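Local coordinates for sensor protein (Geobacter sulfurreducens, PDB 3H7M) that probably works as a histidine kinase that autophosphorylates from ATP; this piece is its sensor domain, built like a periplasmic solute-binding protein, at residues Arg11-Gly16 and Val71-Gly76; Arg85-Thr90 and Gly194-Gln199; Phe89-Thr94 and Arg207-Leu212. One frame throughout, in Å; residues are numbered along the deposited sequence.

Contact 1: Arg11-Gly16 and Val71-Gly76; sequences RTIVVG and VDVLQG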
loop_
_atom_site.group_PDB
_atom_site.type_symbol
_atom_site.label_atom_id
_atom_site.label_comp_id
_atom_site.label_asym_id
_atom_site.label_seq_id
_atom_site.Cartn_x
_atom_site.Cartn_y
_atom_site.Cartn_z
ATOM N N ARG A 11 -25.886 -1.260 -7.423
ATOM C CA ARG A 11 -25.720 -1.126 -5.981
ATOM C C ARG A 11 -24.341 -0.512 -5.723
ATOM O O ARG A 11 -23.320 -1.152 -5.977
ATOM C CB ARG A 11 -25.779 -2.505 -5.318
ATOM C CG ARG A 11 -25.476 -2.484 -3.824
ATOM C CD ARG A 11 -25.546 -3.878 -3.207
ATOM N NE ARG A 11 -25.538 -3.823 -1.745
ATOM C CZ ARG A 11 -26.469 -3.216 -1.010
ATOM N NH1 ARG A 11 -27.493 -2.606 -1.597
ATOM N NH2 ARG A 11 -26.373 -3.215 0.314
ATOM N N THR A 12 -24.307 0.721 -5.228
ATOM C CA THR A 12 -23.040 1.390 -4.945
ATOM C C THR A 12 -21.979 0.474 -4.341
ATOM O O THR A 12 -22.216 -0.191 -3.327
ATOM C CB THR A 12 -23.232 2.567 -3.970
ATOM O OG1 THR A 12 -23.819 3.673 -4.668
ATOM C CG2 THR A 12 -21.885 2.989 -3.362
ATOM N N ILE A 13 -20.812 0.436 -4.976
ATOM C CA ILE A 13 -19.712 -0.373 -4.461
ATOM C C ILE A 13 -18.907 0.510 -3.515
ATOM O O ILE A 13 -18.525 1.639 -3.867
ATOM C CB ILE A 13 -18.782 -0.870 -5.578
ATOM C CG1 ILE A 13 -19.494 -1.932 -6.406
ATOM C CG2 ILE A 13 -17.523 -1.464 -4.987
ATOM C CD1 ILE A 13 -20.577 -1.365 -7.277
ATOM N N VAL A 14 -18.674 0.000 -2.314
ATOM C CA VAL A 14 -17.923 0.745 -1.317
ATOM C C VAL A 14 -16.474 0.325 -1.335
ATOM O O VAL A 14 -16.151 -0.845 -1.116
ATOM C CB VAL A 14 -18.488 0.535 0.069
ATOM C CG1 VAL A 14 -17.593 1.205 1.101
ATOM C CG2 VAL A 14 -19.871 1.136 0.118
ATOM N N VAL A 15 -15.608 1.302 -1.586
ATOM C CA VAL A 15 -14.181 1.058 -1.693
ATOM C C VAL A 15 -13.358 1.403 -0.463
ATOM O O VAL A 15 -13.296 2.563 -0.024
ATOM C CB VAL A 15 -13.597 1.813 -2.886
ATOM C CG1 VAL A 15 -12.201 1.282 -3.184
ATOM C CG2 VAL A 15 -14.517 1.660 -4.086
ATOM N N GLY A 16 -12.716 0.376 0.081
ATOM C CA GLY A 16 -11.891 0.574 1.251
ATOM C C GLY A 16 -10.450 0.838 0.857
ATOM O O GLY A 16 -10.017 0.492 -0.249
ATOM N N VAL A 71 -17.147 -2.692 3.706
ATOM C CA VAL A 71 -16.712 -2.179 2.417
ATOM C C VAL A 71 -16.733 -3.373 1.487
ATOM O O VAL A 71 -16.590 -4.512 1.923
ATOM C CB VAL A 71 -15.290 -1.595 2.466
ATOM C CG1 VAL A 71 -15.212 -0.567 3.569
ATOM C CG2 VAL A 71 -14.257 -2.701 2.665
ATOM N N ASP A 72 -16.882 -3.125 0.199
ATOM C CA ASP A 72 -16.962 -4.235 -0.718
ATOM C C ASP A 72 -15.668 -4.630 -1.391
ATOM O O ASP A 72 -15.576 -5.713 -1.962
ATOM C CB ASP A 72 -18.034 -3.916 -1.750
ATOM C CG ASP A 72 -19.315 -3.412 -1.100
ATOM O OD1 ASP A 72 -19.889 -4.151 -0.266
ATOM O OD2 ASP A 72 -19.742 -2.277 -1.413
ATOM N N VAL A 73 -14.659 -3.773 -1.302
ATOM C CA VAL A 73 -13.380 -4.043 -1.952
ATOM C C VAL A 73 -12.256 -3.129 -1.467
ATOM O O VAL A 73 -12.495 -2.005 -1.000
ATOM C CB VAL A 73 -13.526 -3.861 -3.475
ATOM C CG1 VAL A 73 -14.124 -2.501 -3.769
ATOM C CG2 VAL A 73 -12.186 -4.003 -4.161
ATOM N N LEU A 74 -11.029 -3.619 -1.580
ATOM C CA LEU A 74 -9.867 -2.844 -1.190
ATOM C C LEU A 74 -9.131 -2.623 -2.489
ATOM O O LEU A 74 -8.822 -3.588 -3.199
ATOM C CB LEU A 74 -8.998 -3.617 -0.199
ATOM C CG LEU A 74 -9.674 -3.976 1.132
ATOM C CD1 LEU A 74 -8.625 -4.539 2.058
ATOM C CD2 LEU A 74 -10.332 -2.761 1.775
ATOM N N GLN A 75 -8.872 -1.352 -2.801
ATOM C CA GLN A 75 -8.206 -0.986 -4.054
ATOM C C GLN A 75 -6.712 -1.184 -4.077
ATOM O O GLN A 75 -6.116 -1.246 -5.141
ATOM C CB GLN A 75 -8.506 0.477 -4.427
ATOM C CG GLN A 75 -8.638 1.436 -3.239
ATOM C CD GLN A 75 -8.652 2.908 -3.641
ATOM O OE1 GLN A 75 -9.182 3.288 -4.690
ATOM N NE2 GLN A 75 -8.079 3.746 -2.787
ATOM N N GLY A 76 -6.097 -1.281 -2.907
ATOM C CA GLY A 76 -4.655 -1.435 -2.882
ATOM C C GLY A 76 -4.116 -2.302 -1.770
ATOM O O GLY A 76 -3.858 -1.829 -0.662
#
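Val15 and Gly16 pair in parallel with Val73 and Leu74, joining two neighbouring strands of the mixed sheet in a domain built like a periplasmic binding protein. The central bond runs from Gly16 N to Val73 O, 2.6 Å long and nearly straight at the hydrogen. Toward the start of the pairing Val14 is gripped on both its polar atoms by one residue. Its N donates to Asp72 OD2 at 2.7 Å, on the anti side of the carboxylate and 18° out of its plane, while its O accepts from Asp72 N, also at 2.7 Å. Asp72 CG lies anti to its carbonyl carbon (chi1 -48°), beside the backbone N, and the short side chain appears to stand in for a backbone acceptor where regular pairing has not yet begun. A weak bond from Val73 N shares Val14 O.

Beta-branched residues, suited to extended backbone, make the apolar contacts on the side of Val15 and Val73 and around Val14. Val14 CG1 meets Val71 CG1 at 3.9 Å, the two side chains crossing at about a right angle, and Ile13 CG2 rests on Val73 CG1 at 3.8 Å. Val15 turns CG1 onto the aliphatic CG of Gln75, 3.6 Å away. Glycine suits position 16 because Leu74 CD2 lies 3.7 Å from Gly16 CA, on the side where a CB would have to stand. The amide of Gln75 is buried but satisfied, NE2 by Glu25 and OE1 by Thr41.

On its other edge the 13-18 strand bonds through Ile13 and Val15 to strand 52-57, whereas Val73 reaches Tyr195 and Val197 of strand 181-198. Helix 202-218 packs against Ile13 and Val73 through Leu204 and Phe208 respectively, and helix 36-48 lies against Val15 and Gln75.

Contact 2: Arg85-Thr90 and Gly194-Gln199; sequences RQIDFT and GYAVRQ. With NA (sodium ion), chain B.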
loop_
_atom_site.group_PDB
_atom_site.type_symbol
_atom_site.label_atom_id
_atom_site.label_comp_id
_atom_site.label_asym_id
_atom_site.label_seq_id
_atom_site.Cartn_x
_atom_site.Cartn_y
_atom_site.Cartn_z
ATOM N N ARG A 85 -5.706 -16.766 1.554
ATOM C CA ARG A 85 -6.552 -17.713 2.273
ATOM C C ARG A 85 -7.836 -17.126 2.855
ATOM O O ARG A 85 -8.629 -17.854 3.457
ATOM C CB ARG A 85 -5.766 -18.369 3.413
ATOM C CG ARG A 85 -5.044 -19.646 3.027
ATOM C CD ARG A 85 -4.654 -20.455 4.261
ATOM N NE ARG A 85 -3.355 -20.072 4.805
ATOM C CZ ARG A 85 -2.202 -20.263 4.171
ATOM N NH1 ARG A 85 -2.187 -20.828 2.968
ATOM N NH2 ARG A 85 -1.061 -19.899 4.744
ATOM N N GLN A 86 -8.054 -15.825 2.687
ATOM C CA GLN A 86 -9.253 -15.213 3.249
ATOM C C GLN A 86 -9.942 -14.194 2.359
ATOM O O GLN A 86 -11.056 -13.759 2.657
ATOM C CB GLN A 86 -8.923 -14.551 4.577
ATOM C CG GLN A 86 -8.175 -15.438 5.536
ATOM C CD GLN A 86 -8.252 -14.910 6.940
ATOM O OE1 GLN A 86 -7.877 -13.767 7.200
ATOM N NE2 GLN A 86 -8.752 -15.732 7.860
ATOM N N ILE A 87 -9.270 -13.794 1.285
ATOM C CA ILE A 87 -9.833 -12.829 0.349
ATOM C C ILE A 87 -9.303 -13.165 -1.027
ATOM O O ILE A 87 -8.288 -13.854 -1.160
ATOM C CB ILE A 87 -9.431 -11.383 0.705
ATOM C CG1 ILE A 87 -7.918 -11.207 0.560
ATOM C CG2 ILE A 87 -9.870 -11.054 2.129
ATOM C CD1 ILE A 87 -7.426 -9.788 0.857
ATOM N N ASP A 88 -9.979 -12.695 -2.060
ATOM C CA ASP A 88 -9.514 -13.003 -3.395
ATOM C C ASP A 88 -8.908 -11.761 -4.007
ATOM O O ASP A 88 -9.455 -10.670 -3.888
ATOM C CB ASP A 88 -10.670 -13.538 -4.247
ATOM C CG ASP A 88 -11.396 -14.711 -3.580
ATOM O OD1 ASP A 88 -10.757 -15.436 -2.791
ATOM O OD2 ASP A 88 -12.599 -14.913 -3.850
ATOM N N PHE A 89 -7.755 -11.940 -4.637
ATOM C CA PHE A 89 -7.045 -10.846 -5.266
ATOM C C PHE A 89 -7.223 -10.888 -6.753
ATOM O O PHE A 89 -7.286 -11.970 -7.349
ATOM C CB PHE A 89 -5.546 -10.931 -4.998
ATOM C CG PHE A 89 -5.175 -10.747 -3.562
ATOM C CD1 PHE A 89 -5.575 -11.672 -2.605
ATOM C CD2 PHE A 89 -4.411 -9.645 -3.161
ATOM C CE1 PHE A 89 -5.221 -11.513 -1.262
ATOM C CE2 PHE A 89 -4.054 -9.477 -1.817
ATOM C CZ PHE A 89 -4.460 -10.415 -0.865
ATOM N N THR A 90 -7.294 -9.706 -7.358
ATOM C CA THR A 90 -7.401 -9.619 -8.797
ATOM C C THR A 90 -5.939 -9.588 -9.195
ATOM O O THR A 90 -5.071 -9.618 -8.332
ATOM C CB THR A 90 -8.001 -8.286 -9.213
ATOM O OG1 THR A 90 -7.176 -7.224 -8.696
ATOM C CG2 THR A 90 -9.414 -8.146 -8.678
ATOM N N GLY A 194 -2.797 -4.806 -5.518
ATOM C CA GLY A 194 -3.967 -4.593 -6.361
ATOM C C GLY A 194 -5.281 -4.668 -5.637
ATOM O O GLY A 194 -5.331 -4.533 -4.414
ATOM N N TYR A 195 -6.372 -4.863 -6.371
ATOM C CA TYR A 195 -7.655 -4.942 -5.684
ATOM C C TYR A 195 -7.838 -6.300 -5.038
ATOM O O TYR A 195 -7.142 -7.266 -5.372
ATOM C CB TYR A 195 -8.821 -4.695 -6.641
ATOM C CG TYR A 195 -8.808 -3.342 -7.298
ATOM C CD1 TYR A 195 -8.024 -3.103 -8.424
ATOM C CD2 TYR A 195 -9.564 -2.290 -6.780
ATOM C CE1 TYR A 195 -7.986 -1.859 -9.015
ATOM C CE2 TYR A 195 -9.537 -1.044 -7.367
ATOM C CZ TYR A 195 -8.743 -0.829 -8.484
ATOM O OH TYR A 195 -8.686 0.425 -9.049
ATOM N N ALA A 196 -8.785 -6.352 -4.108
ATOM C CA ALA A 196 -9.133 -7.560 -3.397
ATOM C C ALA A 196 -10.567 -7.419 -2.868
ATOM O O ALA A 196 -10.998 -6.322 -2.490
ATOM C CB ALA A 196 -8.169 -7.784 -2.270
ATOM N N VAL A 197 -11.300 -8.533 -2.873
ATOM C CA VAL A 197 -12.689 -8.600 -2.403
ATOM C C VAL A 197 -12.871 -9.832 -1.523
ATOM O O VAL A 197 -12.004 -10.706 -1.504
ATOM C CB VAL A 197 -13.673 -8.715 -3.581
ATOM C CG1 VAL A 197 -13.906 -7.352 -4.201
ATOM C CG2 VAL A 197 -13.118 -9.678 -4.626
ATOM N N ARG A 198 -13.994 -9.904 -0.807
ATOM C CA ARG A 198 -14.286 -11.040 0.079
ATOM C C ARG A 198 -14.164 -12.386 -0.619
ATOM O O ARG A 198 -14.575 -12.533 -1.766
ATOM C CB ARG A 198 -15.700 -10.927 0.663
ATOM C CG ARG A 198 -15.838 -9.945 1.817
ATOM C CD ARG A 198 -17.246 -9.945 2.399
ATOM N NE ARG A 198 -18.234 -9.435 1.454
ATOM C CZ ARG A 198 -18.287 -8.175 1.032
ATOM N NH1 ARG A 198 -17.407 -7.288 1.473
ATOM N NH2 ARG A 198 -19.217 -7.801 0.161
ATOM N N GLN A 199 -13.599 -13.365 0.082
ATOM C CA GLN A 199 -13.426 -14.720 -0.450
ATOM C C GLN A 199 -14.732 -15.208 -1.080
ATOM O O GLN A 199 -15.795 -15.096 -0.472
ATOM C CB GLN A 199 -13.032 -15.672 0.684
ATOM C CG GLN A 199 -12.502 -17.033 0.243
ATOM C CD GLN A 199 -11.005 -17.147 0.447
ATOM O OE1 GLN A 199 -10.213 -16.692 -0.382
ATOM N NE2 GLN A 199 -10.607 -17.737 1.569
HETATM NA NA NA B . -8.358 -16.553 -2.569
HETATM O O HOH W 1 -4.817 -7.700 -6.056
HETATM O O HOH W 2 -8.742 -19.375 -1.672
#
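Asp88 and Gln199 bind a sodium ion at the end of an antiparallel strand pair in the mixed sheet of this binding-protein-like domain. Asp88 OD1 lies 2.7 Å from the sodium and Gln199 OE1 2.9 Å from it; Ala84 O and a water complete the observed ligands. Asp88 OD1 and Gln199 OE1 are 2.8 Å apart, and the shared sodium presumably offsets their repulsion. Their side chains cross at about a right angle, with carboxylate and amide planes 28° apart. Gln199 bends at chi2 (107°), and its NE2 makes a weak bond to Arg85 O at 2.7 Å, which helps set the amide's rotation. Asp88 OD2 is held in turn by Gly200 N, so each carboxylate oxygen has its own partner.

Behind this shell the strands fix the geometry. Asp88 and Val197 form a hydrogen-bonded pair, with Asp88 N to Val197 O at 2.9 Å and a matching bond in return. Next comes the non-hydrogen-bonded pair Phe89 and Ala196, where the small Ala196 CB sits over one face of the Phe89 ring, offset toward its rim, and lies 3.8 Å from Ile87 CD1. Trp79 meets the same ring edge-to-face. Farther along, a water donates to both Thr90 O and Tyr195 O, and Thr90 N bonds to Tyr195 O at 3.1 Å from 41° above the carbonyl plane.

Contact 3: Phe89-Thr94 and Arg207-Leu212; sequences FTPPHT and RFSEGL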
loop_
_atom_site.group_PDB
_atom_site.type_symbol
_atom_site.label_atom_id
_atom_site.label_comp_id
_atom_site.label_asym_id
_atom_site.label_seq_id
_atom_site.Cartn_x
_atom_site.Cartn_y
_atom_site.Cartn_z
ATOM N N PHE A 89 -7.755 -11.940 -4.637
ATOM C CA PHE A 89 -7.045 -10.846 -5.266
ATOM C C PHE A 89 -7.223 -10.888 -6.753
ATOM O O PHE A 89 -7.286 -11.970 -7.349
ATOM C CB PHE A 89 -5.546 -10.931 -4.998
ATOM C CG PHE A 89 -5.175 -10.747 -3.562
ATOM C CD1 PHE A 89 -5.575 -11.672 -2.605
ATOM C CD2 PHE A 89 -4.411 -9.645 -3.161
ATOM C CE1 PHE A 89 -5.221 -11.513 -1.262
ATOM C CE2 PHE A 89 -4.054 -9.477 -1.817
ATOM C CZ PHE A 89 -4.460 -10.415 -0.865
ATOM N N THR A 90 -7.294 -9.706 -7.358
ATOM C CA THR A 90 -7.401 -9.619 -8.797
ATOM C C THR A 90 -5.939 -9.588 -9.195
ATOM O O THR A 90 -5.071 -9.618 -8.332
ATOM C CB THR A 90 -8.001 -8.286 -9.213
ATOM O OG1 THR A 90 -7.176 -7.224 -8.696
ATOM C CG2 THR A 90 -9.414 -8.146 -8.678
ATOM N N PRO A 91 -5.640 -9.587 -10.501
ATOM C CA PRO A 91 -4.213 -9.515 -10.802
ATOM C C PRO A 91 -3.818 -8.155 -10.187
ATOM O O PRO A 91 -4.685 -7.313 -9.931
ATOM C CB PRO A 91 -4.187 -9.468 -12.331
ATOM C CG PRO A 91 -5.390 -10.263 -12.707
ATOM C CD PRO A 91 -6.434 -9.850 -11.718
ATOM N N PRO A 92 -2.520 -7.919 -9.961
ATOM C CA PRO A 92 -2.058 -6.650 -9.373
ATOM C C PRO A 92 -2.010 -5.479 -10.359
ATOM O O PRO A 92 -1.793 -5.673 -11.556
ATOM C CB PRO A 92 -0.670 -7.008 -8.870
ATOM C CG PRO A 92 -0.168 -7.928 -9.989
ATOM C CD PRO A 92 -1.387 -8.806 -10.294
ATOM N N HIS A 93 -2.220 -4.261 -9.871
ATOM C CA HIS A 93 -2.133 -3.124 -10.773
ATOM C C HIS A 93 -0.753 -2.467 -10.654
ATOM O O HIS A 93 -0.364 -1.636 -11.477
ATOM C CB HIS A 93 -3.298 -2.123 -10.563
ATOM C CG HIS A 93 -3.438 -1.578 -9.172
ATOM N ND1 HIS A 93 -2.491 -0.760 -8.584
ATOM C CD2 HIS A 93 -4.455 -1.679 -8.278
ATOM C CE1 HIS A 93 -2.919 -0.385 -7.389
ATOM N NE2 HIS A 93 -4.106 -0.928 -7.179
ATOM N N THR A 94 0.001 -2.873 -9.638
ATOM C CA THR A 94 1.361 -2.353 -9.463
ATOM C C THR A 94 2.240 -3.267 -8.586
ATOM O O THR A 94 1.745 -4.111 -7.836
ATOM C CB THR A 94 1.351 -0.959 -8.797
ATOM O OG1 THR A 94 2.679 -0.422 -8.784
ATOM C CG2 THR A 94 0.867 -1.070 -7.373
ATOM N N ARG A 207 -15.470 -8.196 -12.029
ATOM C CA ARG A 207 -15.888 -6.876 -12.433
ATOM C C ARG A 207 -14.622 -6.001 -12.454
ATOM O O ARG A 207 -14.334 -5.307 -13.438
ATOM C CB ARG A 207 -16.906 -6.372 -11.415
ATOM C CG ARG A 207 -17.815 -5.273 -11.897
ATOM C CD ARG A 207 -19.116 -5.788 -12.498
ATOM N NE ARG A 207 -20.069 -4.682 -12.602
ATOM C CZ ARG A 207 -20.736 -4.163 -11.567
ATOM N NH1 ARG A 207 -20.569 -4.655 -10.340
ATOM N NH2 ARG A 207 -21.553 -3.130 -11.752
ATOM N N PHE A 208 -13.839 -6.074 -11.383
ATOM C CA PHE A 208 -12.611 -5.288 -11.295
ATOM C C PHE A 208 -11.494 -5.757 -12.200
ATOM O O PHE A 208 -10.819 -4.937 -12.832
ATOM C CB PHE A 208 -12.134 -5.224 -9.842
ATOM C CG PHE A 208 -12.847 -4.172 -9.037
ATOM C CD1 PHE A 208 -12.433 -2.842 -9.084
ATOM C CD2 PHE A 208 -14.000 -4.479 -8.333
ATOM C CE1 PHE A 208 -13.170 -1.834 -8.445
ATOM C CE2 PHE A 208 -14.744 -3.478 -7.692
ATOM C CZ PHE A 208 -14.329 -2.158 -7.749
ATOM N N SER A 209 -11.320 -7.069 -12.309
ATOM C CA SER A 209 -10.249 -7.601 -13.139
ATOM C C SER A 209 -10.446 -7.173 -14.577
ATOM O O SER A 209 -9.499 -6.809 -15.273
ATOM C CB SER A 209 -10.225 -9.127 -13.058
ATOM O OG SER A 209 -10.325 -9.555 -11.715
ATOM N N GLU A 210 -11.695 -7.223 -15.007
ATOM C CA GLU A 210 -12.059 -6.853 -16.362
ATOM C C GLU A 210 -11.781 -5.359 -16.595
ATOM O O GLU A 210 -11.228 -4.967 -17.633
ATOM C CB GLU A 210 -13.544 -7.175 -16.572
ATOM C CG GLU A 210 -13.966 -7.359 -18.019
ATOM C CD GLU A 210 -15.453 -7.686 -18.160
ATOM O OE1 GLU A 210 -15.994 -8.421 -17.301
ATOM O OE2 GLU A 210 -16.076 -7.218 -19.138
ATOM N N GLY A 211 -12.173 -4.524 -15.632
ATOM C CA GLY A 211 -11.911 -3.096 -15.756
ATOM C C GLY A 211 -10.406 -2.843 -15.868
ATOM O O GLY A 211 -9.947 -2.099 -16.737
ATOM N N LEU A 212 -9.625 -3.494 -15.009
ATOM C CA LEU A 212 -8.170 -3.324 -15.045
ATOM C C LEU A 212 -7.640 -3.747 -16.398
ATOM O O LEU A 212 -6.864 -3.024 -17.036
ATOM C CB LEU A 212 -7.507 -4.157 -13.948
ATOM C CG LEU A 212 -5.998 -4.026 -13.763
ATOM C CD1 LEU A 212 -5.578 -2.546 -13.578
ATOM C CD2 LEU A 212 -5.627 -4.840 -12.545
#
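Leu212 points its two methyls from helix 202-218 into the bend at Pro91, Pro92 and His93. Leu212 CG stands anti to the backbone N (chi1 -176°); from there the fork spreads, CD1 meeting His93 CB at 3.8 Å and CD2 lying 3.7 Å from Pro91 O. Its apolar fork suits His93 CB and merely passes beside the carbonyl oxygens of Pro91 and Pro92, which it cannot bond. One turn earlier Ser209 OG meets Thr90 CG2 at 3.5 Å. The Thr90 and Phe208 side chains are set obliquely to each other, Thr90 CG2 4.2 Å from Phe208 CB. Neither hydroxyl bonds across the contact. Ser209 OG turns back to Leu205 O in its own helix, and Thr90 OG1 donates to Pro91 O at 2.8 Å, from 29° off the carbonyl plane, bracing the bend from within.

His93 NE2 is hydrogen-bonded to Gln75 O, and the ring also meets those of Tyr195 and Tyr36, which probably restrains it. Phe208 carries its ring away from the bend to stack on Tyr195. No hydrogen bond links 89-94 to 207-212, which meet by van der Waals contact beside a classic beta bulge, where His93 and Thr94 sit opposite the single residue Tyr193.

Overall arrangement
From the N terminus, contact 1 closes first, bringing strand 73-78 back beside strand 13-18 after 54 intervening residues. Contacts 2 and 3 open later from overlapping parts of strand 87-103, sharing Phe89 and Thr90. Contact 2 closes the shorter loop at strand 181-198, and contact 3 the longer one at helix 202-218, just after it. With a shared start, these two loops neither strictly nest nor clearly cross. Contact 1 stands in series with both. All three meet: Leu74 N probably bonds to Ala196 O, linking contacts 1 and 2, Ile13 of contact 1 packs on Phe208 of contact 3, and Gly194 lies against the His93 ring. Together they unite four strands with the helix lying against them.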